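Local structure of fumarate reductase iron-sulfur subunit (Mycolicibacterium smegmatis, 7D6V) at residues Arg190-Gln195 with Ala232-Asp237; Tyr23-Asn28 with His38-Thr43. The protein probably carries electrons from succinate oxidation through three iron-sulfur clusters toward quinone, as the iron-sulfur subunit of the succinate dehydrogenase Sdh1. All coordinates share one frame; numbering follows the deposited sequence.

How the interactions relate
From the N terminus, the chain first closes interaction 2. Strand 17-27 runs antiparallel to strand 4-14, and after a short turn helix 33-43 packs back on strand 17-27. This is a local loop within the 2Fe-2S domain, with nine residues between its segments. The chain then passes ligands of all three clusters. Interaction 1 closes last, bringing helix 191-196 against the C-terminal end of helix 219-235. Its loop of 36 residues holds more ligands of the F3S and SF4 clusters. The two loops lie in series and neither nest nor cross. The centres of the two contacts are about 52 Å apart, on opposite sides of the chain's centre. Interaction 2 borders subunit A, interaction 1 the membrane anchor subunit.

Interaction 1. Residues Arg190-Gln195 with Ala232-Asp237. With UQ1 (ubiquinone-1), chain H.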
loop_
_atom_site.group_PDB
_atom_site.type_symbol
_atom_site.label_atom_id
_atom_site.label_comp_id
_atom_site.label_asym_id
_atom_site.label_seq_id
_atom_site.Cartn_x
_atom_site.Cartn_y
_atom_site.Cartn_z
ATOM N N ARG B 190 -19.963 -6.028 15.981
ATOM C CA ARG B 190 -20.079 -5.146 14.819
ATOM C C ARG B 190 -20.988 -5.687 13.719
ATOM O O ARG B 190 -21.222 -4.977 12.730
ATOM C CB ARG B 190 -18.719 -4.810 14.190
ATOM C CG ARG B 190 -17.751 -4.102 15.111
ATOM C CD ARG B 190 -16.456 -3.800 14.384
ATOM N NE ARG B 190 -15.348 -3.557 15.302
ATOM C CZ ARG B 190 -14.626 -4.515 15.870
ATOM N NH1 ARG B 190 -14.895 -5.787 15.621
ATOM N NH2 ARG B 190 -13.637 -4.201 16.691
ATOM N N LYS B 191 -21.513 -6.906 13.850
ATOM C CA LYS B 191 -22.315 -7.490 12.778
ATOM C C LYS B 191 -23.606 -6.710 12.556
ATOM O O LYS B 191 -23.974 -6.417 11.414
ATOM C CB LYS B 191 -22.615 -8.955 13.090
ATOM C CG LYS B 191 -21.450 -9.898 12.843
ATOM C CD LYS B 191 -21.855 -11.337 13.092
ATOM C CE LYS B 191 -20.664 -12.271 13.027
ATOM N NZ LYS B 191 -19.738 -12.069 14.168
ATOM N N GLU B 192 -24.312 -6.370 13.637
ATOM C CA GLU B 192 -25.547 -5.603 13.503
ATOM C C GLU B 192 -25.288 -4.213 12.940
ATOM O O GLU B 192 -26.046 -3.728 12.092
ATOM C CB GLU B 192 -26.258 -5.502 14.851
ATOM C CG GLU B 192 -26.747 -6.819 15.393
ATOM C CD GLU B 192 -27.816 -7.429 14.516
ATOM O OE1 GLU B 192 -27.571 -8.510 13.948
ATOM O OE2 GLU B 192 -28.904 -6.829 14.394
ATOM N N MET B 193 -24.229 -3.550 13.406
ATOM C CA MET B 193 -23.989 -2.184 12.962
ATOM C C MET B 193 -23.541 -2.138 11.511
ATOM O O MET B 193 -23.843 -1.166 10.809
ATOM C CB MET B 193 -22.969 -1.492 13.864
ATOM C CG MET B 193 -21.589 -2.088 13.830
ATOM S SD MET B 193 -20.457 -1.301 14.984
ATOM C CE MET B 193 -21.057 -1.939 16.543
ATOM N N ALA B 194 -22.847 -3.179 11.039
ATOM C CA ALA B 194 -22.452 -3.230 9.636
ATOM C C ALA B 194 -23.656 -3.144 8.710
ATOM O O ALA B 194 -23.557 -2.593 7.610
ATOM C CB ALA B 194 -21.663 -4.507 9.355
ATOM N N GLN B 195 -24.796 -3.679 9.138
ATOM C CA GLN B 195 -26.028 -3.621 8.365
ATOM C C GLN B 195 -26.847 -2.374 8.671
ATOM O O GLN B 195 -27.428 -1.780 7.758
ATOM C CB GLN B 195 -26.867 -4.872 8.635
ATOM C CG GLN B 195 -28.155 -4.978 7.831
ATOM C CD GLN B 195 -27.917 -5.051 6.340
ATOM O OE1 GLN B 195 -28.130 -4.078 5.620
ATOM N NE2 GLN B 195 -27.472 -6.203 5.868
ATOM N N ALA B 232 -26.842 -12.263 7.805
ATOM C CA ALA B 232 -28.009 -13.123 7.638
ATOM C C ALA B 232 -28.140 -14.106 8.794
ATOM O O ALA B 232 -29.254 -14.425 9.217
ATOM C CB ALA B 232 -27.928 -13.863 6.307
ATOM N N ASP B 233 -27.013 -14.610 9.300
ATOM C CA ASP B 233 -27.027 -15.390 10.533
ATOM C C ASP B 233 -27.727 -14.626 11.644
ATOM O O ASP B 233 -28.596 -15.160 12.339
ATOM C CB ASP B 233 -25.601 -15.719 10.975
ATOM C CG ASP B 233 -25.034 -16.929 10.288
ATOM O OD1 ASP B 233 -25.776 -17.623 9.566
ATOM O OD2 ASP B 233 -23.834 -17.188 10.490
ATOM N N ARG B 234 -27.345 -13.365 11.825
ATOM C CA ARG B 234 -27.857 -12.596 12.954
ATOM C C ARG B 234 -29.295 -12.124 12.760
ATOM O O ARG B 234 -30.032 -11.996 13.743
ATOM C CB ARG B 234 -26.953 -11.395 13.215
ATOM C CG ARG B 234 -25.621 -11.737 13.845
ATOM C CD ARG B 234 -25.810 -12.306 15.235
ATOM N NE ARG B 234 -24.565 -12.296 15.997
ATOM C CZ ARG B 234 -23.632 -13.236 15.912
ATOM N NH1 ARG B 234 -23.802 -14.269 15.097
ATOM N NH2 ARG B 234 -22.529 -13.147 16.643
ATOM N N LYS B 235 -29.716 -11.864 11.527
ATOM C CA LYS B 235 -30.946 -11.121 11.275
ATOM C C LYS B 235 -31.966 -11.850 10.417
ATOM O O LYS B 235 -33.165 -11.720 10.664
ATOM C CB LYS B 235 -30.613 -9.780 10.606
ATOM C CG LYS B 235 -29.947 -8.772 11.515
ATOM C CD LYS B 235 -29.482 -7.561 10.735
ATOM C CE LYS B 235 -30.630 -6.621 10.443
ATOM N NZ LYS B 235 -31.017 -5.833 11.641
ATOM N N TYR B 236 -31.534 -12.605 9.409
ATOM C CA TYR B 236 -32.435 -13.101 8.375
ATOM C C TYR B 236 -32.486 -14.623 8.329
ATOM O O TYR B 236 -32.674 -15.209 7.263
ATOM C CB TYR B 236 -32.035 -12.548 7.009
ATOM C CG TYR B 236 -31.869 -11.051 6.980
ATOM C CD1 TYR B 236 -32.913 -10.211 7.333
ATOM C CD2 TYR B 236 -30.666 -10.476 6.602
ATOM C CE1 TYR B 236 -32.766 -8.846 7.312
ATOM C CE2 TYR B 236 -30.511 -9.108 6.577
ATOM C CZ TYR B 236 -31.565 -8.299 6.933
ATOM O OH TYR B 236 -31.421 -6.935 6.912
ATOM N N ASP B 237 -32.328 -15.276 9.470
ATOM C CA ASP B 237 -32.313 -16.737 9.530
ATOM C C ASP B 237 -33.462 -17.223 10.396
ATOM O O ASP B 237 -33.403 -17.083 11.632
ATOM C CB ASP B 237 -30.978 -17.239 10.073
ATOM C CG ASP B 237 -30.579 -18.579 9.492
ATOM O OD1 ASP B 237 -29.382 -18.766 9.205
ATOM O OD2 ASP B 237 -31.459 -19.445 9.322
HETATM C C1 UQ1 H . -37.008 -8.308 6.915
HETATM O O1 UQ1 H . -36.305 -8.841 7.701
HETATM C C2 UQ1 H . -37.065 -6.786 6.844
HETATM O O2 UQ1 H . -36.286 -6.012 7.710
HETATM C CM2 UQ1 H . -37.010 -5.378 8.725
HETATM C C3 UQ1 H . -37.974 -6.106 5.824
HETATM O O3 UQ1 H . -38.029 -4.710 5.757
HETATM C CM3 UQ1 H . -37.057 -4.137 4.932
HETATM C C4 UQ1 H . -38.824 -6.949 4.881
HETATM O O4 UQ1 H . -39.530 -6.421 4.091
HETATM C C5 UQ1 H . -38.766 -8.471 4.952
HETATM C CM5 UQ1 H . -39.614 -9.317 4.008
HETATM C C6 UQ1 H . -37.859 -9.150 5.972
HETATM C C7 UQ1 H . -37.793 -10.672 6.043
HETATM C C8 UQ1 H . -36.681 -11.134 5.104
HETATM C C9 UQ1 H . -35.925 -12.164 5.406
HETATM C C10 UQ1 H . -36.147 -12.921 6.712
HETATM C C11 UQ1 H . -34.822 -12.597 4.445
#
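E192 and K235 reach toward each other tip to tip. The salt bridge between E192 OE2 and K235 NZ is long, at 3.6 Å. The glutamate chain turns at chi2 (-65°), which sets CD beside the lysine CG at 3.9 Å. E192 therefore meets the aliphatic part of K235 as well as its charge. K235 NZ has a second, weak ion pair with D196.

K191 approaches R234 differently. Its CD lies over the centre of one guanidinium face, 3.8 Å above the plane. The two positive ends are close, with K191 NZ 3.9 Å from R234 NH2. The acidic D189 probably offsets this repulsion, since it forms a salt bridge with K191 and a weak, long ion pair with R234.

At the other end, Q195 has CG anti to the backbone N (chi1 -177°), and this CG lies 3.9 Å from Y236 OH. The glutamine amide and tyrosine ring planes are 66° apart, and NE2 lies at the ring edge. K235 CB sits over the centre of one ring face. The ring also borders the bound ubiquinone-1: Y236 CE1 is 3.6 Å from the quinone O1, near the ring plane, while Y236 CB is 3.8 Å from C11 of the quinone tail.

This is a polar surface contact between helix 191-196 and the end of helix 219-235. A194 packs on I177 of helix 171-181 behind the short helix. D233 and D237 form salt bridges with R156 of the membrane anchor subunit, so this helix end lies at the subunit interface.

Interaction 2. Residues Tyr23-Asn28 with His38-Thr43; sequences YTVEVN and HRLQAT
L40 carries the close-packed half of this contact: CD1 sits against both V25 and Y23, and CD2 meets ring atoms of Y23. L40 CD1 is 3.7 Å from V25 CG2 and 3.8 Å from Y23 CB. The other methyl, CD2, comes to 3.9 Å from Y23 CD1. The leucine side chain crosses those of both Y23 and V25 at about a right angle. V25 has CG1 anti to the backbone N (chi1 -168°). This leaves CG2 to meet the leucine, while CG1 touches R39 CD at 3.8 Å. V25 and L40 are both buried. The hydroxyl of Y23 is hydrogen-bonded with R12.

The half around R39 is polar and looser. Here the arginine bends at chi3 (-38°), and its NE lies 3.1 Å from E26 O. E26 OE1 stands 4.0 Å from R39 NH1, over one guanidinium face and toward its rim. From this position any attraction is probably only electrostatic. The firmer partner of R39 is E31, by a salt bridge from NH2. N28 ND2 donates to E26 OE1 from above the carboxylate plane. It also hydrogen-bonds E31, and N28 OD1 is hydrogen-bonded with T3. These groups remain partly exposed, but N28 and R39 also pack on W255 and L257 of subunit A.

The contact belongs to the plant-type ferredoxin (beta-grasp) 2Fe-2S domain, whose helix packs on a beta sheet. The directions of strand 23-27 and helix 38-43 differ by 117°. Strand 17-27 pairs with strand 4-14 through the backbones of Y23, V25 and V27, and I36 of helix 33-43 extends the apolar packing.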
loop_
_atom_site.group_PDB
_atom_site.type_symbol
_atom_site.label_atom_id
_atom_site.label_comp_id
_atom_site.label_asym_id
_atom_site.label_seq_id
_atom_site.Cartn_x
_atom_site.Cartn_y
_atom_site.Cartn_z
ATOM N N TYR B 23 -2.712 18.215 -24.757
ATOM C CA TYR B 23 -1.274 18.408 -24.639
ATOM C C TYR B 23 -0.540 17.322 -25.414
ATOM O O TYR B 23 -1.016 16.191 -25.526
ATOM C CB TYR B 23 -0.825 18.387 -23.173
ATOM C CG TYR B 23 -1.484 19.433 -22.308
ATOM C CD1 TYR B 23 -2.463 19.085 -21.390
ATOM C CD2 TYR B 23 -1.123 20.766 -22.406
ATOM C CE1 TYR B 23 -3.065 20.038 -20.600
ATOM C CE2 TYR B 23 -1.717 21.721 -21.622
ATOM C CZ TYR B 23 -2.687 21.355 -20.719
ATOM O OH TYR B 23 -3.280 22.315 -19.935
ATOM N N THR B 24 0.627 17.676 -25.949
ATOM C CA THR B 24 1.487 16.741 -26.668
ATOM C C THR B 24 2.789 16.577 -25.897
ATOM O O THR B 24 3.535 17.545 -25.726
ATOM C CB THR B 24 1.771 17.227 -28.091
ATOM O OG1 THR B 24 0.538 17.386 -28.800
ATOM C CG2 THR B 24 2.645 16.228 -28.828
ATOM N N VAL B 25 3.063 15.355 -25.444
ATOM C CA VAL B 25 4.221 15.068 -24.605
ATOM C C VAL B 25 5.016 13.926 -25.221
ATOM O O VAL B 25 4.465 13.037 -25.875
ATOM C CB VAL B 25 3.808 14.718 -23.155
ATOM C CG1 VAL B 25 5.014 14.711 -22.233
ATOM C CG2 VAL B 25 2.755 15.686 -22.646
ATOM N N GLU B 26 6.329 13.958 -25.003
ATOM C CA GLU B 26 7.222 12.909 -25.473
ATOM C C GLU B 26 7.188 11.716 -24.526
ATOM O O GLU B 26 7.337 11.873 -23.312
ATOM C CB GLU B 26 8.641 13.457 -25.587
ATOM C CG GLU B 26 9.673 12.452 -26.033
ATOM C CD GLU B 26 11.041 12.741 -25.448
ATOM O OE1 GLU B 26 11.244 12.462 -24.248
ATOM O OE2 GLU B 26 11.912 13.246 -26.187
ATOM N N VAL B 27 6.998 10.522 -25.083
ATOM C CA VAL B 27 6.902 9.289 -24.309
ATOM C C VAL B 27 8.065 8.383 -24.687
ATOM O O VAL B 27 8.340 8.184 -25.874
ATOM C CB VAL B 27 5.558 8.576 -24.543
ATOM C CG1 VAL B 27 5.515 7.257 -23.793
ATOM C CG2 VAL B 27 4.414 9.462 -24.108
ATOM N N ASN B 28 8.745 7.848 -23.681
ATOM C CA ASN B 28 9.800 6.865 -23.874
ATOM C C ASN B 28 9.311 5.477 -23.473
ATOM O O ASN B 28 8.298 5.316 -22.793
ATOM C CB ASN B 28 11.047 7.238 -23.070
ATOM C CG ASN B 28 11.679 8.526 -23.539
ATOM O OD1 ASN B 28 12.366 8.556 -24.556
ATOM N ND2 ASN B 28 11.455 9.601 -22.795
ATOM N N HIS B 38 4.640 14.242 -14.915
ATOM C CA HIS B 38 5.767 14.996 -14.372
ATOM C C HIS B 38 6.498 15.769 -15.462
ATOM O O HIS B 38 6.903 16.919 -15.255
ATOM C CB HIS B 38 6.728 14.053 -13.654
ATOM C CG HIS B 38 6.223 13.567 -12.333
ATOM N ND1 HIS B 38 6.810 12.526 -11.650
ATOM C CD2 HIS B 38 5.183 13.978 -11.571
ATOM C CE1 HIS B 38 6.154 12.317 -10.523
ATOM N NE2 HIS B 38 5.162 13.184 -10.451
ATOM N N ARG B 39 6.693 15.147 -16.626
ATOM C CA ARG B 39 7.326 15.846 -17.739
ATOM C C ARG B 39 6.479 17.024 -18.205
ATOM O O ARG B 39 7.008 18.101 -18.509
ATOM C CB ARG B 39 7.579 14.879 -18.894
ATOM C CG ARG B 39 8.564 15.403 -19.918
ATOM C CD ARG B 39 8.651 14.501 -21.128
ATOM N NE ARG B 39 8.580 13.090 -20.766
ATOM C CZ ARG B 39 9.619 12.366 -20.365
ATOM N NH1 ARG B 39 10.818 12.919 -20.265
ATOM N NH2 ARG B 39 9.458 11.088 -20.059
ATOM N N LEU B 40 5.160 16.838 -18.263
ATOM C CA LEU B 40 4.272 17.935 -18.632
ATOM C C LEU B 40 4.338 19.066 -17.611
ATOM O O LEU B 40 4.295 20.245 -17.976
ATOM C CB LEU B 40 2.844 17.413 -18.776
ATOM C CG LEU B 40 1.794 18.382 -19.307
ATOM C CD1 LEU B 40 2.081 18.739 -20.748
ATOM C CD2 LEU B 40 0.410 17.779 -19.165
ATOM N N GLN B 41 4.431 18.721 -16.326
ATOM C CA GLN B 41 4.583 19.735 -15.288
ATOM C C GLN B 41 5.883 20.507 -15.448
ATOM O O GLN B 41 5.904 21.737 -15.331
ATOM C CB GLN B 41 4.536 19.082 -13.911
ATOM C CG GLN B 41 3.226 19.239 -13.187
ATOM C CD GLN B 41 3.283 18.677 -11.790
ATOM O OE1 GLN B 41 4.198 17.931 -11.450
ATOM N NE2 GLN B 41 2.309 19.035 -10.968
ATOM N N ALA B 42 6.980 19.802 -15.709
ATOM C CA ALA B 42 8.281 20.448 -15.791
ATOM C C ALA B 42 8.512 21.167 -17.111
ATOM O O ALA B 42 9.464 21.946 -17.210
ATOM C CB ALA B 42 9.391 19.421 -15.566
ATOM N N THR B 43 7.675 20.935 -18.121
ATOM C CA THR B 43 7.860 21.563 -19.424
ATOM C C THR B 43 6.754 22.532 -19.813
ATOM O O THR B 43 7.046 23.581 -20.386
ATOM C CB THR B 43 7.983 20.491 -20.513
ATOM O OG1 THR B 43 6.838 19.632 -20.474
ATOM C CG2 THR B 43 9.240 19.664 -20.306
#